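Local coordinates for protein GH18 chiitnase (Pseudoalteromonas aurantia, PDB 6K7Z) that hydrolyses chitin, acting as an endochitinase of glycoside hydrolase family 18 built on a TIM barrel, at residues I5-S10 / D113-D118; V13-A18 / D24-A29; L41-A46 / V72-G77; Q187-P192 / M258-S263. All coordinates share one frame; numbering follows the deposited sequence.

Contact 1: residues I5-S10 / D113-D118; sequences ITYYNS and DIDYED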
loop_
_atom_site.group_PDB
_atom_site.type_symbol
_atom_site.label_atom_id
_atom_site.label_comp_id
_atom_site.label_asym_id
_atom_site.label_seq_id
_atom_site.Cartn_x
_atom_site.Cartn_y
_atom_site.Cartn_z
ATOM N N ILE A 5 5.461 5.408 -5.886
ATOM C CA ILE A 5 5.004 4.053 -5.630
ATOM C C ILE A 5 3.819 3.763 -6.540
ATOM O O ILE A 5 2.974 4.635 -6.771
ATOM C CB ILE A 5 4.636 3.883 -4.145
ATOM C CG1 ILE A 5 5.846 4.260 -3.284
ATOM C CG2 ILE A 5 4.168 2.451 -3.837
ATOM C CD1 ILE A 5 5.666 4.026 -1.839
ATOM N N THR A 6 3.756 2.543 -7.071
ATOM C CA THR A 6 2.586 2.155 -7.843
ATOM C C THR A 6 2.210 0.730 -7.492
ATOM O O THR A 6 3.047 -0.058 -7.053
ATOM C CB THR A 6 2.815 2.295 -9.365
ATOM O OG1 THR A 6 1.595 2.011 -10.067
ATOM C CG2 THR A 6 3.935 1.369 -9.852
ATOM N N TYR A 7 0.932 0.409 -7.683
ATOM C CA TYR A 7 0.438 -0.961 -7.602
ATOM C C TYR A 7 0.320 -1.573 -8.991
ATOM O O TYR A 7 -0.147 -0.926 -9.932
ATOM C CB TYR A 7 -0.925 -1.031 -6.922
ATOM C CG TYR A 7 -0.869 -0.837 -5.431
ATOM C CD1 TYR A 7 -0.796 0.446 -4.889
ATOM C CD2 TYR A 7 -0.878 -1.921 -4.574
ATOM C CE1 TYR A 7 -0.720 0.644 -3.535
ATOM C CE2 TYR A 7 -0.811 -1.734 -3.195
ATOM C CZ TYR A 7 -0.734 -0.448 -2.694
ATOM O OH TYR A 7 -0.666 -0.234 -1.348
ATOM N N TYR A 8 0.733 -2.831 -9.114
ATOM C CA TYR A 8 0.594 -3.566 -10.362
ATOM C C TYR A 8 -0.413 -4.686 -10.133
ATOM O O TYR A 8 -0.108 -5.672 -9.458
ATOM C CB TYR A 8 1.941 -4.102 -10.827
ATOM C CG TYR A 8 1.902 -4.721 -12.208
ATOM C CD1 TYR A 8 2.010 -3.922 -13.331
ATOM C CD2 TYR A 8 1.767 -6.091 -12.387
ATOM C CE1 TYR A 8 1.993 -4.455 -14.601
ATOM C CE2 TYR A 8 1.739 -6.638 -13.679
ATOM C CZ TYR A 8 1.846 -5.801 -14.777
ATOM O OH TYR A 8 1.834 -6.297 -16.078
ATOM N N ASN A 9 -1.611 -4.527 -10.694
ATOM C CA ASN A 9 -2.645 -5.559 -10.650
ATOM C C ASN A 9 -3.037 -5.933 -12.068
ATOM O O ASN A 9 -2.752 -7.053 -12.498
ATOM C CB ASN A 9 -3.843 -5.075 -9.827
ATOM C CG ASN A 9 -4.908 -6.155 -9.624
ATOM O OD1 ASN A 9 -6.038 -6.005 -10.074
ATOM N ND2 ASN A 9 -4.553 -7.234 -8.927
ATOM N N SER A 10 -3.663 -5.026 -12.826
ATOM C CA SER A 10 -3.925 -5.265 -14.239
ATOM C C SER A 10 -2.620 -5.388 -15.017
ATOM O O SER A 10 -1.646 -4.676 -14.750
ATOM C CB SER A 10 -4.760 -4.127 -14.828
ATOM O OG SER A 10 -4.620 -4.101 -16.241
ATOM N N ASP A 113 3.646 -5.165 1.321
ATOM C CA ASP A 113 2.682 -4.098 1.520
ATOM C C ASP A 113 1.418 -4.723 2.092
ATOM O O ASP A 113 0.890 -5.678 1.523
ATOM C CB ASP A 113 2.385 -3.400 0.191
ATOM C CG ASP A 113 1.329 -2.318 0.308
ATOM O OD1 ASP A 113 1.575 -1.287 0.978
ATOM O OD2 ASP A 113 0.251 -2.480 -0.311
ATOM N N ILE A 114 0.950 -4.212 3.223
ATOM C CA ILE A 114 -0.216 -4.764 3.897
ATOM C C ILE A 114 -1.385 -3.881 3.495
ATOM O O ILE A 114 -1.590 -2.805 4.059
ATOM C CB ILE A 114 -0.029 -4.831 5.413
ATOM C CG1 ILE A 114 1.081 -5.839 5.736
ATOM C CG2 ILE A 114 -1.335 -5.203 6.103
ATOM C CD1 ILE A 114 1.593 -5.726 7.142
ATOM N N ASP A 115 -2.134 -4.323 2.487
ATOM C CA ASP A 115 -3.257 -3.545 1.971
ATOM C C ASP A 115 -4.525 -4.026 2.668
ATOM O O ASP A 115 -5.328 -4.788 2.125
ATOM C CB ASP A 115 -3.338 -3.680 0.457
ATOM C CG ASP A 115 -4.398 -2.777 -0.164
ATOM O OD1 ASP A 115 -5.101 -2.055 0.575
ATOM O OD2 ASP A 115 -4.526 -2.779 -1.408
ATOM N N TYR A 116 -4.702 -3.550 3.895
ATOM C CA TYR A 116 -5.761 -3.999 4.793
ATOM C C TYR A 116 -6.937 -3.027 4.727
ATOM O O TYR A 116 -6.773 -1.834 5.004
ATOM C CB TYR A 116 -5.212 -4.093 6.212
ATOM C CG TYR A 116 -6.202 -4.480 7.278
ATOM C CD1 TYR A 116 -6.413 -5.806 7.592
ATOM C CD2 TYR A 116 -6.897 -3.510 8.001
ATOM C CE1 TYR A 116 -7.301 -6.172 8.589
ATOM C CE2 TYR A 116 -7.792 -3.867 9.008
ATOM C CZ TYR A 116 -7.981 -5.205 9.299
ATOM O OH TYR A 116 -8.857 -5.591 10.296
ATOM N N GLU A 117 -8.127 -3.545 4.383
ATOM C CA GLU A 117 -9.303 -2.702 4.162
ATOM C C GLU A 117 -10.517 -3.150 4.985
ATOM O O GLU A 117 -11.648 -2.759 4.680
ATOM C CB GLU A 117 -9.648 -2.672 2.667
ATOM C CG GLU A 117 -8.413 -2.521 1.748
ATOM C CD GLU A 117 -8.743 -1.952 0.359
ATOM O OE1 GLU A 117 -9.931 -1.921 0.002
ATOM O OE2 GLU A 117 -7.814 -1.526 -0.365
ATOM N N ASP A 118 -10.317 -3.953 6.034
ATOM C CA ASP A 118 -11.440 -4.505 6.803
ATOM C C ASP A 118 -11.861 -3.494 7.868
ATOM O O ASP A 118 -11.566 -3.615 9.060
ATOM C CB ASP A 118 -11.070 -5.854 7.410
ATOM C CG ASP A 118 -12.259 -6.538 8.074
ATOM O OD1 ASP A 118 -13.407 -6.076 7.885
ATOM O OD2 ASP A 118 -12.044 -7.525 8.790
#

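Contact 2: residues V13-A18 / D24-A29; sequences VPLINA and DVVNLA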
loop_
_atom_site.group_PDB
_atom_site.type_symbol
_atom_site.label_atom_id
_atom_site.label_comp_id
_atom_site.label_asym_id
_atom_site.label_seq_id
_atom_site.Cartn_x
_atom_site.Cartn_y
_atom_site.Cartn_z
ATOM N N VAL A 13 -0.244 -3.070 -19.276
ATOM C CA VAL A 13 1.083 -2.568 -19.625
ATOM C C VAL A 13 2.102 -3.566 -19.091
ATOM O O VAL A 13 2.005 -3.958 -17.921
ATOM C CB VAL A 13 1.339 -1.164 -19.037
ATOM C CG1 VAL A 13 2.756 -0.688 -19.366
ATOM C CG2 VAL A 13 0.297 -0.167 -19.544
ATOM N N PRO A 14 3.053 -4.029 -19.906
ATOM C CA PRO A 14 4.037 -5.012 -19.420
ATOM C C PRO A 14 4.773 -4.516 -18.182
ATOM O O PRO A 14 5.164 -3.352 -18.093
ATOM C CB PRO A 14 4.993 -5.173 -20.605
ATOM C CG PRO A 14 4.175 -4.809 -21.806
ATOM C CD PRO A 14 3.204 -3.752 -21.348
ATOM N N LEU A 15 4.983 -5.421 -17.224
ATOM C CA LEU A 15 5.546 -4.982 -15.952
ATOM C C LEU A 15 6.948 -4.423 -16.119
ATOM O O LEU A 15 7.336 -3.484 -15.415
ATOM C CB LEU A 15 5.560 -6.128 -14.954
ATOM C CG LEU A 15 6.154 -5.852 -13.574
ATOM C CD1 LEU A 15 5.355 -4.810 -12.828
ATOM C CD2 LEU A 15 6.181 -7.176 -12.786
ATOM N N ILE A 16 7.726 -4.973 -17.047
ATOM C CA ILE A 16 9.092 -4.510 -17.200
ATOM C C ILE A 16 9.163 -3.036 -17.590
ATOM O O ILE A 16 10.194 -2.401 -17.362
ATOM C CB ILE A 16 9.830 -5.398 -18.219
ATOM C CG1 ILE A 16 11.351 -5.237 -18.068
ATOM C CG2 ILE A 16 9.333 -5.112 -19.623
ATOM C CD1 ILE A 16 12.120 -6.437 -18.499
ATOM N N ASN A 17 8.087 -2.470 -18.159
ATOM C CA ASN A 17 8.084 -1.038 -18.476
ATOM C C ASN A 17 8.384 -0.187 -17.251
ATOM O O ASN A 17 8.927 0.918 -17.384
ATOM C CB ASN A 17 6.741 -0.601 -19.086
ATOM C CG ASN A 17 6.589 -1.024 -20.552
ATOM O OD1 ASN A 17 7.214 -1.984 -20.996
ATOM N ND2 ASN A 17 5.746 -0.316 -21.295
ATOM N N ALA A 18 8.029 -0.669 -16.057
ATOM C CA ALA A 18 8.246 0.122 -14.854
ATOM C C ALA A 18 9.728 0.326 -14.572
ATOM O O ALA A 18 10.100 1.332 -13.963
ATOM C CB ALA A 18 7.564 -0.535 -13.652
ATOM N N ASP A 24 10.091 4.323 -7.447
ATOM C CA ASP A 24 10.980 3.749 -6.450
ATOM C C ASP A 24 10.511 2.393 -5.960
ATOM O O ASP A 24 11.347 1.536 -5.645
ATOM C CB ASP A 24 11.119 4.696 -5.259
ATOM C CG ASP A 24 11.728 6.015 -5.648
ATOM O OD1 ASP A 24 12.825 6.003 -6.250
ATOM O OD2 ASP A 24 11.103 7.058 -5.372
ATOM N N VAL A 25 9.200 2.172 -5.912
ATOM C CA VAL A 25 8.625 0.961 -5.334
ATOM C C VAL A 25 7.472 0.501 -6.211
ATOM O O VAL A 25 6.622 1.306 -6.606
ATOM C CB VAL A 25 8.113 1.205 -3.900
ATOM C CG1 VAL A 25 7.578 -0.089 -3.304
ATOM C CG2 VAL A 25 9.201 1.798 -3.022
ATOM N N VAL A 26 7.421 -0.795 -6.485
ATOM C CA VAL A 26 6.295 -1.400 -7.178
ATOM C C VAL A 26 5.694 -2.442 -6.251
ATOM O O VAL A 26 6.399 -3.351 -5.794
ATOM C CB VAL A 26 6.713 -2.023 -8.516
ATOM C CG1 VAL A 26 5.575 -2.850 -9.079
ATOM C CG2 VAL A 26 7.136 -0.922 -9.486
ATOM N N ASN A 27 4.396 -2.308 -5.970
ATOM C CA ASN A 27 3.653 -3.265 -5.161
ATOM C C ASN A 27 2.928 -4.227 -6.089
ATOM O O ASN A 27 2.024 -3.817 -6.818
ATOM C CB ASN A 27 2.625 -2.578 -4.260
ATOM C CG ASN A 27 3.244 -1.591 -3.292
ATOM O OD1 ASN A 27 4.377 -1.758 -2.861
ATOM N ND2 ASN A 27 2.471 -0.572 -2.911
ATOM N N LEU A 28 3.299 -5.508 -6.050
ATOM C CA LEU A 28 2.582 -6.500 -6.838
ATOM C C LEU A 28 1.296 -6.873 -6.110
ATOM O O LEU A 28 1.330 -7.283 -4.947
ATOM C CB LEU A 28 3.456 -7.729 -7.089
ATOM C CG LEU A 28 4.851 -7.412 -7.607
ATOM C CD1 LEU A 28 5.697 -8.677 -7.674
ATOM C CD2 LEU A 28 4.765 -6.743 -8.993
ATOM N N ALA A 29 0.165 -6.733 -6.790
ATOM C CA ALA A 29 -1.147 -6.987 -6.195
ATOM C C ALA A 29 -1.872 -8.148 -6.896
ATOM O O ALA A 29 -2.072 -8.077 -8.102
ATOM C CB ALA A 29 -1.992 -5.713 -6.287
#

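Contact 3: residues L41-A46 / V72-G77; sequences LVLSGA and VLISFG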
loop_
_atom_site.group_PDB
_atom_site.type_symbol
_atom_site.label_atom_id
_atom_site.label_comp_id
_atom_site.label_asym_id
_atom_site.label_seq_id
_atom_site.Cartn_x
_atom_site.Cartn_y
_atom_site.Cartn_z
ATOM N N LEU A 41 -2.371 -18.936 1.223
ATOM C CA LEU A 41 -2.341 -17.656 0.520
ATOM C C LEU A 41 -2.229 -17.893 -0.984
ATOM O O LEU A 41 -1.395 -18.689 -1.429
ATOM C CB LEU A 41 -1.173 -16.800 1.016
ATOM C CG LEU A 41 -1.117 -16.634 2.541
ATOM C CD1 LEU A 41 -0.039 -15.635 2.959
ATOM C CD2 LEU A 41 -2.475 -16.231 3.088
ATOM N N VAL A 42 -3.065 -17.202 -1.765
ATOM C CA VAL A 42 -3.096 -17.398 -3.213
ATOM C C VAL A 42 -2.882 -16.066 -3.916
ATOM O O VAL A 42 -3.296 -15.006 -3.431
ATOM C CB VAL A 42 -4.415 -18.044 -3.695
ATOM C CG1 VAL A 42 -4.575 -19.453 -3.113
ATOM C CG2 VAL A 42 -5.599 -17.165 -3.331
ATOM N N LEU A 43 -2.242 -16.136 -5.082
ATOM C CA LEU A 43 -1.981 -14.981 -5.923
ATOM C C LEU A 43 -3.154 -14.703 -6.850
ATOM O O LEU A 43 -3.861 -15.616 -7.286
ATOM C CB LEU A 43 -0.721 -15.196 -6.763
ATOM C CG LEU A 43 0.604 -15.233 -6.009
ATOM C CD1 LEU A 43 1.699 -15.836 -6.901
ATOM C CD2 LEU A 43 0.985 -13.826 -5.560
ATOM N N SER A 44 -3.354 -13.421 -7.145
ATOM C CA SER A 44 -4.328 -12.964 -8.119
ATOM C C SER A 44 -3.718 -11.802 -8.889
ATOM O O SER A 44 -2.762 -11.169 -8.436
ATOM C CB SER A 44 -5.641 -12.529 -7.461
ATOM O OG SER A 44 -5.416 -11.493 -6.520
ATOM N N GLY A 45 -4.259 -11.546 -10.073
ATOM C CA GLY A 45 -3.757 -10.480 -10.919
ATOM C C GLY A 45 -2.819 -10.993 -11.996
ATOM O O GLY A 45 -2.541 -12.188 -12.119
ATOM N N ALA A 46 -2.323 -10.046 -12.797
ATOM C CA ALA A 46 -1.488 -10.409 -13.934
ATOM C C ALA A 46 -0.191 -11.092 -13.522
ATOM O O ALA A 46 0.433 -11.761 -14.350
ATOM C CB ALA A 46 -1.177 -9.166 -14.759
ATOM N N VAL A 72 10.549 -4.053 -4.958
ATOM C CA VAL A 72 9.371 -4.779 -5.400
ATOM C C VAL A 72 8.818 -5.501 -4.190
ATOM O O VAL A 72 9.510 -6.339 -3.594
ATOM C CB VAL A 72 9.695 -5.775 -6.522
ATOM C CG1 VAL A 72 8.417 -6.407 -7.042
ATOM C CG2 VAL A 72 10.472 -5.089 -7.647
ATOM N N LEU A 73 7.581 -5.182 -3.829
ATOM C CA LEU A 73 6.899 -5.783 -2.695
ATOM C C LEU A 73 5.741 -6.635 -3.191
ATOM O O LEU A 73 5.194 -6.399 -4.276
ATOM C CB LEU A 73 6.342 -4.727 -1.734
ATOM C CG LEU A 73 7.240 -3.558 -1.330
ATOM C CD1 LEU A 73 6.561 -2.751 -0.229
ATOM C CD2 LEU A 73 8.601 -4.032 -0.872
ATOM N N ILE A 74 5.355 -7.607 -2.384
ATOM C CA ILE A 74 4.086 -8.286 -2.587
ATOM C C ILE A 74 3.055 -7.594 -1.709
ATOM O O ILE A 74 3.308 -7.318 -0.527
ATOM C CB ILE A 74 4.194 -9.797 -2.288
ATOM C CG1 ILE A 74 2.883 -10.506 -2.634
ATOM C CG2 ILE A 74 4.626 -10.087 -0.832
ATOM C CD1 ILE A 74 2.559 -10.494 -4.126
ATOM N N SER A 75 1.920 -7.230 -2.299
ATOM C CA SER A 75 0.844 -6.620 -1.536
ATOM C C SER A 75 -0.096 -7.720 -1.065
ATOM O O SER A 75 -0.658 -8.462 -1.882
ATOM C CB SER A 75 0.089 -5.580 -2.356
ATOM O OG SER A 75 -0.829 -4.894 -1.529
ATOM N N PHE A 76 -0.268 -7.806 0.250
ATOM C CA PHE A 76 -1.131 -8.791 0.876
ATOM C C PHE A 76 -2.453 -8.141 1.247
ATOM O O PHE A 76 -2.476 -7.104 1.925
ATOM C CB PHE A 76 -0.479 -9.364 2.128
ATOM C CG PHE A 76 -1.399 -10.233 2.924
ATOM C CD1 PHE A 76 -1.816 -11.454 2.415
ATOM C CD2 PHE A 76 -1.862 -9.821 4.161
ATOM C CE1 PHE A 76 -2.676 -12.255 3.145
ATOM C CE2 PHE A 76 -2.717 -10.622 4.905
ATOM C CZ PHE A 76 -3.126 -11.839 4.394
ATOM N N GLY A 77 -3.550 -8.751 0.812
ATOM C CA GLY A 77 -4.854 -8.217 1.153
ATOM C C GLY A 77 -5.623 -7.735 -0.059
ATOM O O GLY A 77 -5.944 -8.523 -0.952
#

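Contact 4: residues Q187-P192 / M258-S263; sequences QFYNNP and MNWQFS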
loop_
_atom_site.group_PDB
_atom_site.type_symbol
_atom_site.label_atom_id
_atom_site.label_comp_id
_atom_site.label_asym_id
_atom_site.label_seq_id
_atom_site.Cartn_x
_atom_site.Cartn_y
_atom_site.Cartn_z
ATOM N N GLN A 187 -4.722 5.946 0.901
ATOM C CA GLN A 187 -5.589 5.922 -0.278
ATOM C C GLN A 187 -6.534 7.114 -0.229
ATOM O O GLN A 187 -7.638 7.040 0.313
ATOM C CB GLN A 187 -6.373 4.617 -0.351
ATOM C CG GLN A 187 -5.537 3.366 -0.190
ATOM C CD GLN A 187 -6.347 2.101 -0.428
ATOM O OE1 GLN A 187 -7.340 2.121 -1.156
ATOM N NE2 GLN A 187 -5.920 0.989 0.184
ATOM N N PHE A 188 -6.116 8.227 -0.833
ATOM C CA PHE A 188 -6.991 9.386 -0.877
ATOM C C PHE A 188 -7.995 9.248 -2.017
ATOM O O PHE A 188 -8.110 10.133 -2.872
ATOM C CB PHE A 188 -6.171 10.677 -1.005
ATOM C CG PHE A 188 -5.440 11.056 0.262
ATOM C CD1 PHE A 188 -6.142 11.501 1.377
ATOM C CD2 PHE A 188 -4.052 10.942 0.349
ATOM C CE1 PHE A 188 -5.483 11.849 2.540
ATOM C CE2 PHE A 188 -3.381 11.299 1.517
ATOM C CZ PHE A 188 -4.101 11.748 2.618
ATOM N N TYR A 189 -8.730 8.143 -2.028
ATOM C CA TYR A 189 -9.774 7.907 -3.014
ATOM C C TYR A 189 -10.740 6.890 -2.428
ATOM O O TYR A 189 -10.463 6.261 -1.405
ATOM C CB TYR A 189 -9.196 7.435 -4.352
ATOM C CG TYR A 189 -8.161 6.348 -4.233
ATOM C CD1 TYR A 189 -6.819 6.660 -4.047
ATOM C CD2 TYR A 189 -8.521 5.007 -4.296
ATOM C CE1 TYR A 189 -5.861 5.666 -3.930
ATOM C CE2 TYR A 189 -7.573 4.009 -4.189
ATOM C CZ TYR A 189 -6.245 4.338 -4.012
ATOM O OH TYR A 189 -5.291 3.339 -3.896
ATOM N N ASN A 190 -11.908 6.774 -3.065
ATOM C CA ASN A 190 -12.999 5.932 -2.566
ATOM C C ASN A 190 -13.397 6.303 -1.147
ATOM O O ASN A 190 -13.929 5.469 -0.408
ATOM C CB ASN A 190 -12.645 4.444 -2.622
ATOM C CG ASN A 190 -12.361 3.966 -4.029
ATOM O OD1 ASN A 190 -12.923 4.489 -4.998
ATOM N ND2 ASN A 190 -11.492 2.965 -4.154
ATOM N N ASN A 191 -13.144 7.548 -0.752
ATOM C CA ASN A 191 -13.355 7.973 0.631
ATOM C C ASN A 191 -13.735 9.433 0.655
ATOM O O ASN A 191 -12.874 10.315 0.770
ATOM C CB ASN A 191 -12.114 7.747 1.491
ATOM C CG ASN A 191 -12.014 6.336 1.999
ATOM O OD1 ASN A 191 -12.671 5.976 2.979
ATOM N ND2 ASN A 191 -11.173 5.527 1.357
ATOM N N PRO A 192 -15.028 9.736 0.582
ATOM C CA PRO A 192 -15.485 11.093 0.888
ATOM C C PRO A 192 -15.291 11.358 2.377
ATOM O O PRO A 192 -15.405 10.424 3.166
ATOM C CB PRO A 192 -16.973 11.061 0.518
ATOM C CG PRO A 192 -17.168 9.804 -0.277
ATOM C CD PRO A 192 -16.141 8.839 0.242
ATOM N N MET A 258 1.739 7.779 -4.294
ATOM C CA MET A 258 1.380 6.427 -4.708
ATOM C C MET A 258 0.269 6.513 -5.746
ATOM O O MET A 258 -0.491 7.486 -5.767
ATOM C CB MET A 258 0.928 5.595 -3.493
ATOM C CG MET A 258 0.389 4.192 -3.834
ATOM S SD MET A 258 -1.397 4.209 -4.149
ATOM C CE MET A 258 -2.067 4.206 -2.492
ATOM N N ASN A 259 0.178 5.524 -6.632
ATOM C CA ASN A 259 -0.969 5.502 -7.528
ATOM C C ASN A 259 -1.563 4.107 -7.635
ATOM O O ASN A 259 -0.889 3.085 -7.453
ATOM C CB ASN A 259 -0.644 6.049 -8.941
ATOM C CG ASN A 259 0.219 5.110 -9.770
ATOM O OD1 ASN A 259 -0.163 3.976 -10.069
ATOM N ND2 ASN A 259 1.370 5.612 -10.197
ATOM N N TRP A 260 -2.859 4.098 -7.903
ATOM C CA TRP A 260 -3.570 2.915 -8.365
ATOM C C TRP A 260 -4.043 3.275 -9.766
ATOM O O TRP A 260 -4.817 4.224 -9.903
ATOM C CB TRP A 260 -4.761 2.576 -7.450
ATOM C CG TRP A 260 -5.486 1.343 -7.898
ATOM C CD1 TRP A 260 -6.507 1.270 -8.812
ATOM C CD2 TRP A 260 -5.200 -0.003 -7.505
ATOM N NE1 TRP A 260 -6.892 -0.042 -8.984
ATOM C CE2 TRP A 260 -6.104 -0.843 -8.194
ATOM C CE3 TRP A 260 -4.283 -0.579 -6.619
ATOM C CZ2 TRP A 260 -6.109 -2.235 -8.032
ATOM C CZ3 TRP A 260 -4.288 -1.951 -6.458
ATOM C CH2 TRP A 260 -5.192 -2.770 -7.162
ATOM N N GLN A 261 -3.564 2.606 -10.808
ATOM C CA GLN A 261 -2.554 1.559 -10.766
ATOM C C GLN A 261 -1.689 1.681 -12.020
ATOM O O GLN A 261 -2.043 2.409 -12.958
ATOM C CB GLN A 261 -3.201 0.168 -10.693
ATOM C CG GLN A 261 -4.124 -0.160 -11.878
ATOM C CD GLN A 261 -4.547 -1.623 -11.896
ATOM O OE1 GLN A 261 -3.704 -2.524 -11.857
ATOM N NE2 GLN A 261 -5.856 -1.864 -11.940
ATOM N N PHE A 262 -0.583 0.929 -12.039
ATOM C CA PHE A 262 0.446 1.081 -13.068
ATOM C C PHE A 262 -0.119 1.013 -14.485
ATOM O O PHE A 262 0.185 1.864 -15.333
ATOM C CB PHE A 262 1.517 0.006 -12.861
ATOM C CG PHE A 262 2.595 0.039 -13.890
ATOM C CD1 PHE A 262 3.590 1.012 -13.839
ATOM C CD2 PHE A 262 2.606 -0.885 -14.924
ATOM C CE1 PHE A 262 4.579 1.056 -14.805
ATOM C CE2 PHE A 262 3.599 -0.859 -15.889
ATOM C CZ PHE A 262 4.591 0.103 -15.829
ATOM N N SER A 263 -0.926 -0.005 -14.775
ATOM C CA SER A 263 -1.310 -0.236 -16.169
ATOM C C SER A 263 -2.345 0.756 -16.679
ATOM O O SER A 263 -2.765 0.653 -17.841
ATOM C CB SER A 263 -1.834 -1.660 -16.337
ATOM O OG SER A 263 -0.748 -2.565 -16.431
#

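Contact 1: residues I5-S10 / D113-D118
The ring of Y7 and the carboxylate of D113 meet with their planes 66° apart, OD2 of D113 lying at the ring's edge, near its plane. One face of the ring receives N27; W260 lies on the opposite side, near the CG end, the two rings inclined at about 45°. OD2 of D115 approaches more obliquely, 4.3 Å from CE2 of Y7. The key bond is short: OH of Y7 donates to OD2 of D113 at 2.6 Å, reaching the oxygen from its syn side, 33° out of the carboxylate plane. D113 stretches inward with CG anti to the backbone N (chi1 177°). S75 OG is also bonded to OD2, and S153 OG to OD1, which fixes the rotation of the buried carboxylate. Tyrosine suits its place because it is long enough to reach across to D113 and ends in a donor. A phenylalanine here would probably keep the ring between its neighbours but leave OD2 with one donor fewer and the carboxylate less firmly held. D113, D115 and E117 fall in DIDYE, matching the DxDxE end of the DxxDxDxE signature that carries the catalytic acids in family 18 relatives, here at the C-terminal end of TIM-barrel strand 111-115.

Contact 2: residues V13-A18 / D24-A29
L15 reaches across with both of its methyls, each finding a different partner. Its CD1 lies 4.2 Å from CG1 of V26, while its CD2 comes within 4.1 Å of CD2 of L28. V26 is branched as well, at its CB: the second branch, CG2, rests 4.2 Å from CB of A18, and the four residues form one apolar patch. The side chains of L15 and L28 cross at about a right angle; L15 carries CG anti to its N (chi1 178°), extended towards the strand, whereas L28 brings in only the end of its chain. A branched leucine can bridge two strand residues, and the short alanine lets the chain approach V26 closely.

The turn is set by two i to i-3 backbone bonds, N17 N to P14 O at 3.1 Å and A18 N to L15 O at 3.0 Å, which close consecutive turns with helical backbone angles, short of a regular helix. Farther out, V13 is held at both ends, its O by the Y8 hydroxyl and its N by S263 OG, and F262 packs on V13 and A18. Helix 56-67 closes the outer side, A61 and M65 touching L15 and I62 touching L28. Since N27 points to Y7, V26 and L28 line the outside of the strand, and the 13-18 turn shields it where a regular TIM barrel would carry the helix of its first beta-alpha-beta crossover.

Contact 3: residues L41-A46 / V72-G77
L41, with CG beside its N (chi1 -52°), and F76, with CG anti to its N (chi1 172°), bring the ends of their side chains together. CD2 of L41 lies 4.0 Å from CE1 of F76, meeting the ring obliquely, and the two side chains cross at about a right angle. The second pair repeats the scheme. L43 again places CG beside its N, while I74 runs CG1 out from the strand and then bends at chi2 (66°), bringing its terminal methyl CD1 to 4.0 Å from CD2 of L43, once more at nearly a right angle.

Each pair shares a cover from helix 93-106: L100 touches both L41 and F76, and F103 touches both L43 and I74. Alternation along the strand explains the residue types. I74 and F76 face this outer layer, whereas S75 between them points into the barrel, a place that suits a small polar residue. Strand 41-43 branches from the sheet by pairing antiparallel with the later part of strand 25-33, which places its leucines against I74 and F76; strand 25-33 itself pairs with strand 71-77 in parallel.

Both meetings are between carbon atoms alone. Such contacts have little directional preference, so the pairs are held by close fit and by the burial of apolar surface beneath the helix rather than by any polar bond between the segments.

Contact 4: residues Q187-P192 / M258-S263
Y189 directs its hydroxyl end to M258 and W260, its side chain crossing each at about a right angle. OH of Y189 touches two carbon groups, CE of M258 at 3.6 Å and CB of W260 at 3.7 Å. The methionine methyl lies at the ring's edge, near its plane; the tryptophan methylene comes in obliquely. M258 gets there by bending at chi2 (-89°) and chi3 (-80°), an unbranched, flexible chain suiting methionine to reaching the tyrosine's edge within the barrel, and the same CE lies 4.2 Å from CG of Q187. One face of the Y189 ring is overlaid by CB of Q187, 3.6 Å above the plane towards the rim. The loop is braced by N191, whose ND2 donates to O of Y189 at 2.9 Å, while NE2 of Q187 bonds to A155 O and E117. W260 is followed by a cis peptide, as is the tryptophan at the base of the substrate cleft in family 18 relatives. The chemistry is van der Waals support: M258 and W260 help to position the hydroxyl by carbon contacts, which make no use of its hydrogen-bonding capacity, consistent with relatives whose equivalent tyrosine binds the substrate's acetamido group.

All four contacts reach one curled sheet, whose parallel strands form the TIM barrel. Contact 1 links strands 3-8 and 111-115 across the interior, its centre about 4 Å from that of the chain. Contacts 2 and 3 are nested in series inside the loop it closes, and contact 4 follows. Contacts 2 and 3, centres about 12 Å apart, pack on the outer side of neighbouring strands 25-33 and 71-77. Contact 4, about 9 Å from contact 1 between centres, joins the last barrel strand, 256-260, to the loop after strand 183-187. Contacts 3 and 4, whose centres are about 17 Å apart, do not touch. Thus outer apolar layers frame an interior that probably houses chitin hydrolysis.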